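Local structure of methylmalonyl-CoA carboxyltransferase 12S subunit (Propionibacterium freudenreichii, 1ON3) at residues His199-Pro205 / Thr217-Leu221. The protein transfers the carboxyl group of methylmalonyl-CoA to the biotin of the 1.3S subunit, yielding propanoyl-CoA, as the hexameric core of transcarboxylase. Residues are numbered along the deposited sequence.
Sequences HMFITGP and TADEL. With DXX (methylmalonic acid), chain U.
Segment 199-205 runs extended through H199, M200 and F201 (phi/psi near -145/144, -145/138 and -173/155), turns at I202 (-82/-44) and reaches G204, the N-cap of helix 205-212. Against it lies the first turn of helix 218-222; the closest CA pair is P205 and A218, 6.1 Å apart, and 331 Å² is buried. T217 caps the second helix: E220 N donates to T217 OG1 (3.0 Å) and T217 N to E220 OE1 (3.0 Å), a reciprocal capping box, while L221 N bonds to T217 O (2.8 Å) to close the turn. A218 turns its methyl toward segment 199-205, with CB 4.0 Å from H199 CD2, 4.4 Å from F201 CE2 and 4.3 Å from P205 CG. D219 has its CA-to-CB bond directed away, yet chi1 of -135°, between rotamer wells, brings the carboxylate round so that H199, in the m rotamer, donates from NE2 to D219 OD1 at 2.7 Å and 160°, with OD1 near the imidazole plane. L221, rotamer t with chi2 p, is covered most: its CD2 lies 3.5 Å from P205 CG, 3.5 Å from T203 O and 4.1 Å from F201 CD2. E380 of the second subunit also packs on F201 and L221, placing this contact at a subunit interface. In this crotonase-type carboxyltransferase domain, the turn from strand 199-201 into helix 205-212 lines the methylmalonic acid pocket with I202, T203 and G204: I202 O lies 3.3 Å from CB of methylmalonic acid, and N-cap G204 N donates to the ligand's O at 2.9 Å and 167°.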
loop_
_atom_site.group_PDB
_atom_site.type_symbol
_atom_site.label_atom_id
_atom_site.label_comp_id
_atom_site.label_asym_id
_atom_site.label_seq_id
_atom_site.Cartn_x
_atom_site.Cartn_y
_atom_site.Cartn_z
ATOM N N HIS E 199 37.264 12.152 25.159
ATOM C CA HIS E 199 37.178 13.562 24.808
ATOM C C HIS E 199 36.556 13.648 23.421
ATOM O O HIS E 199 36.794 12.798 22.558
ATOM C CB HIS E 199 38.555 14.238 24.844
ATOM C CG HIS E 199 39.167 14.263 26.211
ATOM N ND1 HIS E 199 39.949 13.235 26.693
ATOM C CD2 HIS E 199 39.030 15.142 27.233
ATOM C CE1 HIS E 199 40.264 13.476 27.955
ATOM N NE2 HIS E 199 39.717 14.627 28.307
ATOM N N MET E 200 35.740 14.669 23.216
ATOM C CA MET E 200 35.052 14.852 21.950
ATOM C C MET E 200 34.938 16.348 21.663
ATOM O O MET E 200 34.666 17.135 22.562
ATOM C CB MET E 200 33.656 14.218 22.061
ATOM C CG MET E 200 32.762 14.360 20.855
ATOM S SD MET E 200 31.377 13.174 20.951
ATOM C CE MET E 200 30.300 13.960 22.178
ATOM N N PHE E 201 35.166 16.739 20.414
ATOM C CA PHE E 201 35.062 18.145 20.032
ATOM C C PHE E 201 35.192 18.311 18.524
ATOM O O PHE E 201 35.765 17.456 17.840
ATOM C CB PHE E 201 36.118 18.990 20.762
ATOM C CG PHE E 201 37.485 18.367 20.805
ATOM C CD1 PHE E 201 38.212 18.155 19.634
ATOM C CD2 PHE E 201 38.045 17.987 22.023
ATOM C CE1 PHE E 201 39.482 17.573 19.676
ATOM C CE2 PHE E 201 39.312 17.405 22.080
ATOM C CZ PHE E 201 40.033 17.195 20.905
ATOM N N ILE E 202 34.619 19.386 18.004
ATOM C CA ILE E 202 34.692 19.638 16.570
ATOM C C ILE E 202 36.045 20.281 16.290
ATOM O O ILE E 202 36.728 19.911 15.340
ATOM C CB ILE E 202 33.553 20.569 16.097
ATOM C CG1 ILE E 202 32.217 19.809 16.133
ATOM C CG2 ILE E 202 33.832 21.068 14.684
ATOM C CD1 ILE E 202 32.289 18.408 15.487
ATOM N N THR E 203 36.424 21.241 17.129
ATOM C CA THR E 203 37.711 21.916 16.985
ATOM C C THR E 203 38.538 21.716 18.260
ATOM O O THR E 203 38.044 21.921 19.375
ATOM C CB THR E 203 37.522 23.417 16.721
ATOM O OG1 THR E 203 36.623 23.589 15.619
ATOM C CG2 THR E 203 38.858 24.075 16.372
ATOM N N GLY E 204 39.795 21.320 18.088
ATOM C CA GLY E 204 40.662 21.081 19.226
ATOM C C GLY E 204 41.063 22.333 19.982
ATOM O O GLY E 204 40.933 23.438 19.461
ATOM N N PRO E 205 41.552 22.186 21.226
ATOM C CA PRO E 205 41.979 23.311 22.063
ATOM C C PRO E 205 43.113 24.102 21.416
ATOM O O PRO E 205 43.108 25.332 21.435
ATOM C CB PRO E 205 42.426 22.636 23.358
ATOM C CG PRO E 205 41.607 21.383 23.399
ATOM C CD PRO E 205 41.664 20.916 21.964
ATOM N N THR E 217 41.594 23.389 28.353
ATOM C CA THR E 217 42.180 22.061 28.248
ATOM C C THR E 217 41.198 21.161 27.505
ATOM O O THR E 217 40.027 21.511 27.348
ATOM C CB THR E 217 42.450 21.466 29.645
ATOM O OG1 THR E 217 41.224 21.414 30.386
ATOM C CG2 THR E 217 43.464 22.321 30.406
ATOM N N ALA E 218 41.665 20.013 27.031
ATOM C CA ALA E 218 40.778 19.100 26.328
ATOM C C ALA E 218 39.662 18.696 27.291
ATOM O O ALA E 218 38.500 18.556 26.904
ATOM C CB ALA E 218 41.545 17.874 25.864
ATOM N N ASP E 219 40.027 18.533 28.558
ATOM C CA ASP E 219 39.071 18.132 29.573
ATOM C C ASP E 219 38.001 19.190 29.813
ATOM O O ASP E 219 36.819 18.873 29.923
ATOM C CB ASP E 219 39.802 17.817 30.878
ATOM C CG ASP E 219 39.313 16.529 31.516
ATOM O OD1 ASP E 219 39.434 15.464 30.873
ATOM O OD2 ASP E 219 38.807 16.586 32.656
ATOM N N GLU E 220 38.412 20.450 29.895
ATOM C CA GLU E 220 37.459 21.527 30.110
ATOM C C GLU E 220 36.616 21.702 28.857
ATOM O O GLU E 220 35.412 21.945 28.926
ATOM C CB GLU E 220 38.175 22.846 30.375
ATOM C CG GLU E 220 39.048 22.899 31.602
ATOM C CD GLU E 220 39.732 24.247 31.731
ATOM O OE1 GLU E 220 40.446 24.639 30.784
ATOM O OE2 GLU E 220 39.553 24.918 32.772
ATOM N N LEU E 221 37.266 21.571 27.708
ATOM C CA LEU E 221 36.597 21.752 26.424
ATOM C C LEU E 221 35.623 20.650 26.020
ATOM O O LEU E 221 34.463 20.925 25.696
ATOM C CB LEU E 221 37.643 21.913 25.321
ATOM C CG LEU E 221 37.092 22.103 23.906
ATOM C CD1 LEU E 221 36.407 23.449 23.790
ATOM C CD2 LEU E 221 38.222 21.997 22.907
HETATM C C1 DXX U . 40.586 20.837 12.739
HETATM O O1 DXX U . 41.554 20.391 11.963
HETATM C CA DXX U . 40.086 20.042 13.517
HETATM C CB DXX U . 38.945 19.566 12.866
HETATM C C DXX U . 40.457 19.599 14.831
HETATM O O DXX U . 40.891 20.541 15.529
HETATM O O2 DXX U . 40.350 18.427 15.237
#